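Local atomic coordinates of SCARECROW-LIKE protein 7 (Oryza sativa Japonica Group, PDB entry 5HYZ), a protein that probably acts as a plant transcription factor in development and abiotic stress resistance, binding DNA in vitro through its GRAS domain. Residues S7-S12 against D253-A258; A86-K91 against L338-Y343; V205-Q210 against R224-A229. All blocks are in the same frame, centred on the assembly; numbering follows the deposited sequence.

Interaction 1: residues S7-S12 against D253-A258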
ATOM      1  N   SER A   7     -36.651   5.247  -7.463  1.00 29.51           N
ATOM      2  CA  SER A   7     -37.443   6.486  -7.602  1.00 30.38           C
ATOM      3  C   SER A   7     -36.692   7.532  -8.392  1.00 24.67           C
ATOM      4  O   SER A   7     -37.263   8.194  -9.236  1.00 27.40           O
ATOM      5  CB  SER A   7     -37.829   7.035  -6.232  1.00 30.34           C
ATOM      6  OG  SER A   7     -38.502   6.019  -5.502  1.00 35.87           O
ATOM      7  N   LEU A   8     -35.391   7.681  -8.122  1.00 24.18           N
ATOM      8  CA  LEU A   8     -34.570   8.575  -8.935  1.00 25.35           C
ATOM      9  C   LEU A   8     -34.587   8.253 -10.430  1.00 23.21           C
ATOM     10  O   LEU A   8     -34.736   9.122 -11.285  1.00 24.27           O
ATOM     11  CB  LEU A   8     -33.151   8.511  -8.405  1.00 27.28           C
ATOM     12  CG  LEU A   8     -32.209   9.621  -8.787  1.00 31.86           C
ATOM     13  CD1 LEU A   8     -32.810  10.995  -8.635  1.00 30.39           C
ATOM     14  CD2 LEU A   8     -31.025   9.460  -7.869  1.00 36.20           C
ATOM     15  N   LEU A   9     -34.414   6.973 -10.747  1.00 22.18           N
ATOM     16  CA  LEU A   9     -34.475   6.551 -12.136  1.00 22.70           C
ATOM     17  C   LEU A   9     -35.849   6.871 -12.784  1.00 20.44           C
ATOM     18  O   LEU A   9     -35.913   7.396 -13.908  1.00 22.21           O
ATOM     19  CB  LEU A   9     -34.156   5.042 -12.230  1.00 23.11           C
ATOM     20  CG  LEU A   9     -32.675   4.664 -11.955  1.00 22.84           C
ATOM     21  CD1 LEU A   9     -32.579   3.170 -11.655  1.00 25.47           C
ATOM     22  CD2 LEU A   9     -31.738   5.076 -13.140  1.00 22.33           C
ATOM     23  N   SER A  10     -36.939   6.604 -12.076  1.00 28.47           N
ATOM     24  CA  SER A  10     -38.231   6.998 -12.682  1.00 27.97           C
ATOM     25  C   SER A  10     -38.323   8.484 -12.850  1.00 25.09           C
ATOM     26  O   SER A  10     -38.911   8.954 -13.819  1.00 27.90           O
ATOM     27  CB  SER A  10     -39.453   6.494 -11.884  1.00 33.04           C
ATOM     28  OG  SER A  10     -39.174   6.480 -10.516  1.00 48.17           O
ATOM     29  N   CYS A  11     -37.744   9.256 -11.925  1.00 27.43           N
ATOM     30  CA  CYS A  11     -37.673  10.694 -12.131  1.00 25.09           C
ATOM     31  C   CYS A  11     -36.981  11.047 -13.434  1.00 23.10           C
ATOM     32  O   CYS A  11     -37.483  11.866 -14.197  1.00 24.11           O
ATOM     33  CB  CYS A  11     -36.937  11.388 -10.955  1.00 24.99           C
ATOM     34  SG  CYS A  11     -37.972  11.556  -9.475  1.00 29.98           S
ATOM     35  N   SER A  12     -35.804  10.465 -13.697  1.00 24.50           N
ATOM     36  CA  SER A  12     -35.102  10.842 -14.932  1.00 21.86           C
ATOM     37  C   SER A  12     -35.946  10.506 -16.168  1.00 21.03           C
ATOM     38  O   SER A  12     -35.956  11.254 -17.152  1.00 25.55           O
ATOM     39  CB  SER A  12     -33.727  10.137 -15.041  1.00 25.09           C
ATOM     40  OG  SER A  12     -33.861   8.728 -15.133  1.00 23.14           O
ATOM     41  N   ASP A 253     -30.280   7.101 -20.841  1.00 27.31           N
ATOM     42  CA  ASP A 253     -29.226   6.074 -20.732  1.00 25.30           C
ATOM     43  C   ASP A 253     -28.010   6.568 -19.954  1.00 21.87           C
ATOM     44  O   ASP A 253     -27.458   5.814 -19.142  1.00 21.99           O
ATOM     45  CB  ASP A 253     -28.762   5.602 -22.118  1.00 29.70           C
ATOM     46  CG  ASP A 253     -29.797   4.744 -22.817  1.00 34.95           C
ATOM     47  OD1 ASP A 253     -30.390   3.898 -22.135  1.00 38.58           O
ATOM     48  OD2 ASP A 253     -30.017   4.926 -24.031  1.00 37.67           O
ATOM     49  N   ARG A 254     -27.589   7.814 -20.184  1.00 21.76           N
ATOM     50  CA  ARG A 254     -26.408   8.334 -19.461  1.00 19.72           C
ATOM     51  C   ARG A 254     -26.701   8.401 -18.010  1.00 22.94           C
ATOM     52  O   ARG A 254     -25.848   8.102 -17.193  1.00 19.11           O
ATOM     53  CB  ARG A 254     -25.970   9.742 -19.880  1.00 21.92           C
ATOM     54  CG  ARG A 254     -25.309   9.901 -21.233  1.00 24.13           C
ATOM     55  CD  ARG A 254     -24.468  11.170 -21.289  1.00 26.70           C
ATOM     56  NE  ARG A 254     -25.117  12.402 -20.783  1.00 26.20           N
ATOM     57  CZ  ARG A 254     -26.041  13.098 -21.448  1.00 34.14           C
ATOM     58  NH1 ARG A 254     -26.483  12.692 -22.645  1.00 25.64           N
ATOM     59  NH2 ARG A 254     -26.538  14.212 -20.919  1.00 30.99           N
ATOM     60  N   PHE A 255     -27.899   8.880 -17.676  1.00 20.17           N
ATOM     61  CA  PHE A 255     -28.288   8.926 -16.256  1.00 18.63           C
ATOM     62  C   PHE A 255     -28.270   7.568 -15.611  1.00 19.96           C
ATOM     63  O   PHE A 255     -27.725   7.399 -14.507  1.00 18.95           O
ATOM     64  CB  PHE A 255     -29.678   9.622 -16.151  1.00 20.73           C
ATOM     65  CG  PHE A 255     -30.112   9.924 -14.738  1.00 20.16           C
ATOM     66  CD1 PHE A 255     -30.559   8.889 -13.907  1.00 20.93           C
ATOM     67  CD2 PHE A 255     -30.125  11.233 -14.275  1.00 24.79           C
ATOM     68  CE1 PHE A 255     -30.985   9.155 -12.628  1.00 22.77           C
ATOM     69  CE2 PHE A 255     -30.558  11.525 -12.981  1.00 21.06           C
ATOM     70  CZ  PHE A 255     -30.994  10.470 -12.159  1.00 18.50           C
ATOM     71  N   ALA A 256     -28.848   6.557 -16.270  1.00 18.54           N
ATOM     72  CA  ALA A 256     -28.788   5.219 -15.710  1.00 20.15           C
ATOM     73  C   ALA A 256     -27.343   4.634 -15.567  1.00 16.74           C
ATOM     74  O   ALA A 256     -27.006   4.017 -14.561  1.00 19.36           O
ATOM     75  CB  ALA A 256     -29.645   4.259 -16.565  1.00 20.74           C
ATOM     76  N   ASN A 257     -26.530   4.854 -16.603  1.00 19.79           N
ATOM     77  CA  ASN A 257     -25.147   4.362 -16.617  1.00 17.95           C
ATOM     78  C   ASN A 257     -24.352   5.006 -15.462  1.00 17.65           C
ATOM     79  O   ASN A 257     -23.623   4.361 -14.710  1.00 16.95           O
ATOM     80  CB  ASN A 257     -24.508   4.722 -17.970  1.00 16.69           C
ATOM     81  CG  ASN A 257     -25.099   3.929 -19.144  1.00 19.85           C
ATOM     82  OD1 ASN A 257     -25.856   2.998 -18.927  1.00 21.71           O
ATOM     83  ND2 ASN A 257     -24.787   4.329 -20.385  1.00 18.58           N
ATOM     84  N   ALA A 258     -24.483   6.325 -15.376  1.00 17.29           N
ATOM     85  CA  ALA A 258     -23.789   7.098 -14.350  1.00 19.62           C
ATOM     86  C   ALA A 258     -24.246   6.677 -12.966  1.00 18.30           C
ATOM     87  O   ALA A 258     -23.430   6.508 -12.070  1.00 17.91           O
ATOM     88  CB  ALA A 258     -23.994   8.651 -14.582  1.00 18.24           C
TER
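Leu9 and Ala256 lie across from each other, CA to CA 6.8 Å, where the helical segments 7-12 and 253-258 run nearly antiparallel at 162°, their axes 10.1 Å apart at closest approach. Phe255 points toward the other helix, CG anti to the backbone N (chi1 -171°), and its ring meets three residues there. Ser12 covers one face, with CB 3.5 Å from the centroid of the Phe255 ring and 10° off the normal, a CH-pi contact over the ring centre. Leu8 arrives instead at the edge, in the ring plane, its CG 3.7 Å from Phe255 CZ. Near the same plane, Leu9 CD2 touches Phe255 CD1 at 4.1 Å, and the same methyl rests against CA of Ala256 at 3.9 Å. Phe47 of helix 39-57 meets Phe255 edge-to-face and also touches Leu8, so the ring joins helix 251-272 to the N-terminal helices of the bundle. No hydrogen bond crosses between the segments. Ser12 OG, although it lies 3.5 Å from Phe255 CD1, donates to Leu9 O within its own helix at 2.7 Å; a buried hydroxyl is thereby satisfied locally, and the contact between the helices is essentially apolar.

Interaction 2: residues A86-K91 against L338-Y343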
ATOM      1  N   ALA A  86      -7.702   5.517   0.245  1.00 24.91           N
ATOM      2  CA  ALA A  86      -8.804   4.661   0.674  1.00 28.20           C
ATOM      3  C   ALA A  86      -9.074   3.477  -0.244  1.00 26.34           C
ATOM      4  O   ALA A  86      -9.693   2.487   0.159  1.00 27.34           O
ATOM      5  CB  ALA A  86     -10.079   5.506   0.791  1.00 30.61           C
ATOM      6  N   CYS A  87      -8.679   3.606  -1.502  1.00 23.42           N
ATOM      7  CA  CYS A  87      -9.092   2.676  -2.540  1.00 18.60           C
ATOM      8  C   CYS A  87      -7.880   2.282  -3.386  1.00 18.59           C
ATOM      9  O   CYS A  87      -6.907   3.033  -3.450  1.00 20.26           O
ATOM     10  CB  CYS A  87     -10.131   3.324  -3.443  1.00 24.90           C
ATOM     11  SG  CYS A  87     -11.651   3.854  -2.542  1.00 27.03           S
ATOM     12  N   PRO A  88      -7.948   1.141  -4.049  1.00 15.20           N
ATOM     13  CA  PRO A  88      -6.807   0.640  -4.830  1.00 17.62           C
ATOM     14  C   PRO A  88      -6.807   1.059  -6.303  1.00 15.47           C
ATOM     15  O   PRO A  88      -5.940   0.566  -7.071  1.00 15.02           O
ATOM     16  CB  PRO A  88      -6.970  -0.872  -4.732  1.00 17.95           C
ATOM     17  CG  PRO A  88      -8.457  -1.070  -4.671  1.00 20.57           C
ATOM     18  CD  PRO A  88      -8.978   0.095  -3.849  1.00 18.56           C
ATOM     19  N   TYR A  89      -7.731   1.943  -6.696  1.00 18.11           N
ATOM     20  CA  TYR A  89      -7.879   2.340  -8.103  1.00 19.16           C
ATOM     21  C   TYR A  89      -6.591   2.810  -8.772  1.00 13.39           C
ATOM     22  O   TYR A  89      -6.191   2.232  -9.807  1.00 14.05           O
ATOM     23  CB  TYR A  89      -8.972   3.436  -8.241  1.00 19.58           C
ATOM     24  CG  TYR A  89     -10.331   2.980  -7.684  1.00 20.86           C
ATOM     25  CD1 TYR A  89     -10.972   1.872  -8.201  1.00 27.20           C
ATOM     26  CD2 TYR A  89     -10.949   3.667  -6.643  1.00 23.97           C
ATOM     27  CE1 TYR A  89     -12.198   1.420  -7.674  1.00 25.15           C
ATOM     28  CE2 TYR A  89     -12.188   3.236  -6.117  1.00 22.25           C
ATOM     29  CZ  TYR A  89     -12.794   2.129  -6.632  1.00 19.19           C
ATOM     30  OH  TYR A  89     -14.020   1.685  -6.145  1.00 24.66           O
ATOM     31  N   SER A  90      -5.918   3.819  -8.217  1.00 19.23           N
ATOM     32  CA  SER A  90      -4.754   4.338  -8.911  1.00 21.42           C
ATOM     33  C   SER A  90      -3.595   3.342  -8.870  1.00 17.90           C
ATOM     34  O   SER A  90      -2.853   3.211  -9.840  1.00 15.70           O
ATOM     35  CB  SER A  90      -4.312   5.727  -8.352  1.00 24.65           C
ATOM     36  OG  SER A  90      -3.846   5.590  -7.006  1.00 36.90           O
ATOM     37  N   LYS A  91      -3.441   2.597  -7.783  1.00 13.73           N
ATOM     38  CA  LYS A  91      -2.353   1.674  -7.723  1.00 14.53           C
ATOM     39  C   LYS A  91      -2.570   0.554  -8.743  1.00 13.73           C
ATOM     40  O   LYS A  91      -1.628   0.111  -9.413  1.00 12.60           O
ATOM     41  CB  LYS A  91      -2.193   1.102  -6.279  1.00 19.29           C
ATOM     42  CG  LYS A  91      -0.881   0.320  -6.112  1.00 30.34           C
ATOM     43  CD  LYS A  91      -0.359   0.281  -4.664  1.00 42.02           C
ATOM     44  CE  LYS A  91       1.060  -0.335  -4.571  1.00 46.64           C
ATOM     45  NZ  LYS A  91       1.229  -1.343  -3.440  1.00 47.02           N
ATOM     46  N   LEU A 338      -2.241  -9.473  -5.827  1.00 16.89           N
ATOM     47  CA  LEU A 338      -1.329  -9.152  -4.762  1.00 15.14           C
ATOM     48  C   LEU A 338      -1.695  -7.799  -4.182  1.00 19.79           C
ATOM     49  O   LEU A 338      -1.704  -7.582  -2.968  1.00 18.05           O
ATOM     50  CB  LEU A 338       0.113  -9.153  -5.287  1.00 16.23           C
ATOM     51  CG  LEU A 338       1.178  -8.692  -4.313  1.00 17.27           C
ATOM     52  CD1 LEU A 338       1.125  -9.475  -2.982  1.00 21.32           C
ATOM     53  CD2 LEU A 338       2.605  -8.733  -4.899  1.00 18.80           C
ATOM     54  N   LEU A 339      -2.019  -6.844  -5.057  1.00 16.15           N
ATOM     55  CA  LEU A 339      -2.323  -5.517  -4.568  1.00 15.62           C
ATOM     56  C   LEU A 339      -3.560  -5.574  -3.667  1.00 22.61           C
ATOM     57  O   LEU A 339      -3.663  -4.854  -2.682  1.00 20.89           O
ATOM     58  CB  LEU A 339      -2.538  -4.591  -5.808  1.00 22.46           C
ATOM     59  CG  LEU A 339      -3.460  -3.454  -5.437  1.00 27.65           C
ATOM     60  CD1 LEU A 339      -2.621  -2.475  -4.620  1.00 30.52           C
ATOM     61  CD2 LEU A 339      -4.063  -2.843  -6.686  1.00 20.90           C
ATOM     62  N   LEU A 340      -4.474  -6.493  -3.957  1.00 18.19           N
ATOM     63  CA  LEU A 340      -5.739  -6.532  -3.241  1.00 22.26           C
ATOM     64  C   LEU A 340      -5.666  -7.406  -1.977  1.00 25.75           C
ATOM     65  O   LEU A 340      -6.660  -7.562  -1.255  1.00 23.74           O
ATOM     66  CB  LEU A 340      -6.853  -7.067  -4.170  1.00 23.08           C
ATOM     67  CG  LEU A 340      -7.245  -6.168  -5.368  1.00 23.00           C
ATOM     68  CD1 LEU A 340      -8.272  -6.863  -6.259  1.00 21.65           C
ATOM     69  CD2 LEU A 340      -7.766  -4.800  -4.863  1.00 22.21           C
ATOM     70  N   TRP A 341      -4.497  -7.994  -1.731  1.00 19.56           N
ATOM     71  CA  TRP A 341      -4.388  -9.044  -0.710  1.00 19.68           C
ATOM     72  C   TRP A 341      -4.910  -8.622   0.643  1.00 28.80           C
ATOM     73  O   TRP A 341      -5.599  -9.400   1.312  1.00 30.64           O
ATOM     74  CB  TRP A 341      -2.931  -9.490  -0.558  1.00 20.10           C
ATOM     75  CG  TRP A 341      -2.725 -10.784   0.182  1.00 23.25           C
ATOM     76  CD1 TRP A 341      -2.573 -10.938   1.525  1.00 21.16           C
ATOM     77  CD2 TRP A 341      -2.564 -12.106  -0.402  1.00 18.39           C
ATOM     78  NE1 TRP A 341      -2.357 -12.277   1.819  1.00 22.04           N
ATOM     79  CE2 TRP A 341      -2.314 -13.002   0.658  1.00 20.63           C
ATOM     80  CE3 TRP A 341      -2.608 -12.596  -1.703  1.00 17.52           C
ATOM     81  CZ2 TRP A 341      -2.115 -14.371   0.459  1.00 18.90           C
ATOM     82  CZ3 TRP A 341      -2.406 -13.963  -1.900  1.00 21.59           C
ATOM     83  CH2 TRP A 341      -2.182 -14.821  -0.840  1.00 18.10           C
ATOM     84  N   ASN A 342      -4.593  -7.407   1.069  1.00 27.37           N
ATOM     85  CA  ASN A 342      -5.033  -6.993   2.411  1.00 34.60           C
ATOM     86  C   ASN A 342      -6.448  -6.407   2.552  1.00 36.78           C
ATOM     87  O   ASN A 342      -6.887  -6.087   3.672  1.00 40.75           O
ATOM     88  CB  ASN A 342      -4.040  -5.976   2.984  1.00 37.69           C
ATOM     89  CG  ASN A 342      -2.864  -6.650   3.650  1.00 45.17           C
ATOM     90  OD1 ASN A 342      -2.952  -7.828   4.051  1.00 39.03           O
ATOM     91  ND2 ASN A 342      -1.744  -5.924   3.762  1.00 40.95           N
ATOM     92  N   TYR A 343      -7.147  -6.226   1.440  1.00 32.60           N
ATOM     93  CA  TYR A 343      -8.561  -5.875   1.519  1.00 37.76           C
ATOM     94  C   TYR A 343      -9.377  -7.070   2.037  1.00 49.12           C
ATOM     95  O   TYR A 343      -9.633  -8.025   1.288  1.00 50.34           O
ATOM     96  CB  TYR A 343      -9.068  -5.392   0.155  1.00 31.55           C
ATOM     97  CG  TYR A 343      -8.468  -4.040  -0.209  1.00 29.53           C
ATOM     98  CD1 TYR A 343      -9.021  -2.862   0.302  1.00 32.60           C
ATOM     99  CD2 TYR A 343      -7.328  -3.945  -1.008  1.00 28.34           C
ATOM    100  CE1 TYR A 343      -8.479  -1.623  -0.016  1.00 29.51           C
ATOM    101  CE2 TYR A 343      -6.757  -2.733  -1.288  1.00 27.47           C
ATOM    102  CZ  TYR A 343      -7.349  -1.577  -0.795  1.00 29.75           C
ATOM    103  OH  TYR A 343      -6.812  -0.374  -1.088  1.00 30.53           O
TER
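Pro88, at the N-cap position of helix 89-104, packs against Leu339, Leu340 and Tyr343, which span the C-terminal end of helix 332-339 and the type I beta turn from Leu340 to Tyr343. The contact thus joins a helix start in the predicted VHIID region to a helix end and turn in the predicted SAW region of the GRAS domain. The turn, closed by the hydrogen bond from Tyr343 N to Leu340 O, 3.0 Å, sets Leu340 and Tyr343 against the proline, while Leu339 comes from the last turn of the helix. Leu340, crossing the proline at about a right angle, puts CD2 3.8 Å from Pro88 CG. Leu339 divides its two methyls: CD2 lies 4.0 Å from Pro88 CB, whereas CD1 turns to the aliphatic part of Lys91. Tyr343 approaches obliquely and touches with its hydroxyl, OH lying 3.5 Å from Pro88 CD in a plain contact, with CZ a little farther from the same carbon. The ring also meets Tyr347 and Tyr349 edge-to-face, and Tyr349 touches Pro88 and Leu340 too. The turn faces the second subunit as well: Trp341 makes a cation-pi contact with Arg166 of that subunit, and Asn342 O accepts a hydrogen bond from its Lys81. At the margin, the lysine and leucine chains pass side by side, pointing opposite ways. CG of Lys91, anti to the backbone N (chi1 -169°), itself touches the leucine: Lys91 CG and CD both lie 3.6 Å from Leu339 CD1.

Interaction 3: residues V205-Q210 against R224-A229; sequences VNFMLQ and RVLRLA
Phe207 on strand 202-208 meets Val225, Leu226 and Ala229 of helix 220-231 with the end of its ring. Its CB points toward the helix, and CG, anti to the carbonyl carbon (chi1 -68°), begins a ring whose far half does the touching. Phe207 and Val225 point at each other tip to tip, with Phe207 CE1 4.1 Å from Val225 CG2 and equally close to its other methyl, CG1. On the other side CE2 is shared by two residues: Leu226 CD2 comes in obliquely at 4.1 Å, while Ala229 CB stands at the ring edge, 4.2 Å from Phe207 CE2. CZ, the tip, lies between CE1 and CE2, 4.2 Å from Val225 CG2, which is also at the ring edge. Val205, two residues earlier and also directed toward the helix, puts CG1 4.1 Å from Ala229 CB. The five residues that touch across the segments are all buried, and their contacts are apolar. Phe116 of the neighbouring strand 110-118 meets the Phe207 ring with its plane nearly parallel, and Val237 of strand 236-242 touches both Val205 and Phe207. Strand and helix segments run at 150° with axes 10.5 Å apart at closest approach, the packing of a helix on the parallel part of the mixed sheet in a beta-alpha-beta unit, here strand 202-208, helix 220-231 and strand 236-242 of the Rossmann-type core.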
ATOM      1  N   VAL A 205       4.080   5.281 -24.276  1.00 11.50           N
ATOM      2  CA  VAL A 205       3.183   6.402 -24.028  1.00  8.94           C
ATOM      3  C   VAL A 205       2.129   5.970 -23.053  1.00 10.44           C
ATOM      4  O   VAL A 205       1.549   4.901 -23.220  1.00 12.69           O
ATOM      5  CB  VAL A 205       2.489   6.896 -25.346  1.00  9.35           C
ATOM      6  CG1 VAL A 205       1.638   8.110 -25.049  1.00 12.19           C
ATOM      7  CG2 VAL A 205       3.595   7.345 -26.287  1.00  8.87           C
ATOM      8  N   ASN A 206       1.854   6.809 -22.056  1.00  7.29           N
ATOM      9  CA  ASN A 206       0.965   6.442 -20.963  1.00  9.96           C
ATOM     10  C   ASN A 206      -0.221   7.447 -20.888  1.00 10.31           C
ATOM     11  O   ASN A 206      -0.024   8.669 -20.819  1.00 12.99           O
ATOM     12  CB  ASN A 206       1.793   6.443 -19.642  1.00  9.52           C
ATOM     13  CG  ASN A 206       1.008   5.972 -18.458  1.00 10.87           C
ATOM     14  OD1 ASN A 206       0.806   4.745 -18.323  1.00 12.44           O
ATOM     15  ND2 ASN A 206       0.724   6.885 -17.485  1.00  9.53           N
ATOM     16  N   PHE A 207      -1.452   6.946 -20.952  1.00 10.04           N
ATOM     17  CA  PHE A 207      -2.632   7.758 -20.732  1.00  8.60           C
ATOM     18  C   PHE A 207      -3.413   7.218 -19.526  1.00 11.64           C
ATOM     19  O   PHE A 207      -4.292   6.367 -19.698  1.00 10.93           O
ATOM     20  CB  PHE A 207      -3.564   7.675 -21.919  1.00 10.09           C
ATOM     21  CG  PHE A 207      -3.029   8.323 -23.184  1.00 12.22           C
ATOM     22  CD1 PHE A 207      -3.085   9.707 -23.335  1.00 12.52           C
ATOM     23  CD2 PHE A 207      -2.476   7.536 -24.216  1.00 12.39           C
ATOM     24  CE1 PHE A 207      -2.646  10.300 -24.514  1.00 13.64           C
ATOM     25  CE2 PHE A 207      -2.023   8.129 -25.410  1.00 11.85           C
ATOM     26  CZ  PHE A 207      -2.125   9.530 -25.545  1.00 13.11           C
HETATM   27  N   MSE A 208      -3.135   7.693 -18.331  1.00  8.76           N
HETATM   28  CA  MSE A 208      -3.856   7.122 -17.168  1.00 10.19           C
HETATM   29  C   MSE A 208      -4.878   8.148 -16.687  1.00 10.13           C
HETATM   30  O   MSE A 208      -4.539   9.271 -16.208  1.00 11.85           O
HETATM   31  CB  MSE A 208      -2.931   6.751 -15.973  1.00  6.88           C
HETATM   32  CG  MSE A 208      -1.803   5.866 -16.375  1.00  8.71           C
HETATM   33 SE   MSE A 208      -2.839   4.032 -16.258  1.00 41.37          SE
HETATM   34  CE  MSE A 208      -3.940   5.057 -14.653  1.00  9.61           C
ATOM     35  N   LEU A 209      -6.156   7.811 -16.854  1.00 10.07           N
ATOM     36  CA  LEU A 209      -7.270   8.692 -16.452  1.00 12.80           C
ATOM     37  C   LEU A 209      -7.084  10.101 -17.030  1.00 14.00           C
ATOM     38  O   LEU A 209      -7.098  11.097 -16.300  1.00 16.13           O
ATOM     39  CB  LEU A 209      -7.383   8.736 -14.933  1.00 16.49           C
ATOM     40  CG  LEU A 209      -7.616   7.359 -14.283  1.00 15.05           C
ATOM     41  CD1 LEU A 209      -7.825   7.491 -12.756  1.00 21.37           C
ATOM     42  CD2 LEU A 209      -8.824   6.648 -14.970  1.00 16.80           C
ATOM     43  N   GLN A 210      -6.869  10.178 -18.332  1.00 12.47           N
ATOM     44  CA  GLN A 210      -6.523  11.447 -18.929  1.00 16.02           C
ATOM     45  C   GLN A 210      -7.317  11.650 -20.199  1.00 14.77           C
ATOM     46  O   GLN A 210      -7.840  12.736 -20.441  1.00 18.06           O
ATOM     47  CB  GLN A 210      -5.026  11.480 -19.251  1.00 18.75           C
ATOM     48  CG  GLN A 210      -4.610  12.727 -20.123  1.00 16.99           C
ATOM     49  CD  GLN A 210      -4.811  13.967 -19.366  1.00 27.73           C
ATOM     50  OE1 GLN A 210      -4.699  13.976 -18.148  1.00 22.51           O
ATOM     51  NE2 GLN A 210      -5.165  15.046 -20.071  1.00 31.86           N
ATOM     52  N   ARG A 224      -6.293  13.835 -32.353  1.00 18.88           N
ATOM     53  CA  ARG A 224      -5.057  14.560 -32.593  1.00 23.10           C
ATOM     54  C   ARG A 224      -4.017  13.990 -31.648  1.00 21.19           C
ATOM     55  O   ARG A 224      -2.876  13.744 -32.083  1.00 17.00           O
ATOM     56  CB  ARG A 224      -5.206  16.094 -32.387  1.00 21.09           C
ATOM     57  CG  ARG A 224      -3.927  16.923 -32.744  1.00 24.20           C
ATOM     58  CD  ARG A 224      -4.119  18.437 -32.560  1.00 31.99           C
ATOM     59  NE  ARG A 224      -2.950  19.222 -33.011  1.00 33.78           N
ATOM     60  CZ  ARG A 224      -1.747  19.218 -32.406  1.00 40.97           C
ATOM     61  NH1 ARG A 224      -1.505  18.475 -31.290  1.00 26.73           N
ATOM     62  NH2 ARG A 224      -0.764  19.969 -32.920  1.00 35.91           N
ATOM     63  N   VAL A 225      -4.396  13.750 -30.368  1.00 16.57           N
ATOM     64  CA  VAL A 225      -3.345  13.266 -29.465  1.00 15.28           C
ATOM     65  C   VAL A 225      -3.005  11.760 -29.710  1.00 12.76           C
ATOM     66  O   VAL A 225      -1.861  11.372 -29.528  1.00 14.03           O
ATOM     67  CB  VAL A 225      -3.701  13.520 -27.955  1.00 19.19           C
ATOM     68  CG1 VAL A 225      -4.598  12.501 -27.391  1.00 21.32           C
ATOM     69  CG2 VAL A 225      -2.407  13.442 -27.083  1.00 19.25           C
ATOM     70  N   LEU A 226      -3.964  10.931 -30.101  1.00 18.03           N
ATOM     71  CA  LEU A 226      -3.638   9.515 -30.459  1.00 16.91           C
ATOM     72  C   LEU A 226      -2.757   9.459 -31.694  1.00 19.74           C
ATOM     73  O   LEU A 226      -1.837   8.655 -31.771  1.00 17.85           O
ATOM     74  CB  LEU A 226      -4.887   8.673 -30.679  1.00 15.69           C
ATOM     75  CG  LEU A 226      -5.672   8.430 -29.401  1.00 14.71           C
ATOM     76  CD1 LEU A 226      -6.949   7.617 -29.669  1.00 23.16           C
ATOM     77  CD2 LEU A 226      -4.781   7.692 -28.355  1.00 20.10           C
ATOM     78  N   ARG A 227      -2.989  10.343 -32.671  1.00 19.66           N
ATOM     79  CA  ARG A 227      -2.062  10.397 -33.810  1.00 19.87           C
ATOM     80  C   ARG A 227      -0.697  10.864 -33.412  1.00 17.37           C
ATOM     81  O   ARG A 227       0.320  10.371 -33.898  1.00 21.38           O
ATOM     82  CB  ARG A 227      -2.637  11.327 -34.916  1.00 25.28           C
ATOM     83  CG  ARG A 227      -3.826  10.659 -35.627  1.00 31.94           C
ATOM     84  CD  ARG A 227      -4.406  11.700 -36.616  1.00 37.68           C
ATOM     85  NE  ARG A 227      -5.390  11.125 -37.523  1.00 31.56           N
ATOM     86  CZ  ARG A 227      -5.974  11.848 -38.499  1.00 45.16           C
ATOM     87  NH1 ARG A 227      -5.675  13.159 -38.639  1.00 32.40           N
ATOM     88  NH2 ARG A 227      -6.866  11.288 -39.330  1.00 33.80           N
ATOM     89  N   LEU A 228      -0.658  11.812 -32.499  1.00 18.02           N
ATOM     90  CA  LEU A 228       0.591  12.287 -31.990  1.00 15.40           C
ATOM     91  C   LEU A 228       1.338  11.152 -31.284  1.00 17.54           C
ATOM     92  O   LEU A 228       2.513  10.949 -31.490  1.00 13.98           O
ATOM     93  CB  LEU A 228       0.322  13.450 -31.051  1.00 17.20           C
ATOM     94  CG  LEU A 228       1.458  14.086 -30.325  1.00 19.55           C
ATOM     95  CD1 LEU A 228       2.436  14.700 -31.359  1.00 20.27           C
ATOM     96  CD2 LEU A 228       0.927  15.199 -29.417  1.00 19.41           C
ATOM     97  N   ALA A 229       0.629  10.408 -30.443  1.00 13.52           N
ATOM     98  CA  ALA A 229       1.269   9.254 -29.779  1.00 15.56           C
ATOM     99  C   ALA A 229       1.828   8.224 -30.796  1.00 13.67           C
ATOM    100  O   ALA A 229       2.990   7.760 -30.714  1.00 13.83           O
ATOM    101  CB  ALA A 229       0.261   8.571 -28.869  1.00 11.61           C
TER

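Overall arrangement
The three contacts sample different parts of one GRAS domain. Interaction 1 sits in the helical bundle, its centre about 30 Å from that of interaction 2 and about 31 Å from that of interaction 3, which belongs to the Rossmann-type core. Interactions 2 and 3 lie on opposite sides of the chain's centre, about 25 Å apart between centres, yet their nearest atoms come to about 5 Å without touching. Helix 89-104, which starts in interaction 2, passes near strand 202-208 of interaction 3: its Ala97 touches Asn206. Helix 251-272 carries half of interaction 1 and also touches Ala86, Cys87 and Tyr89, connecting the surroundings of interactions 1 and 2. Of the three, interaction 2 alone borders the second subunit of the homodimer.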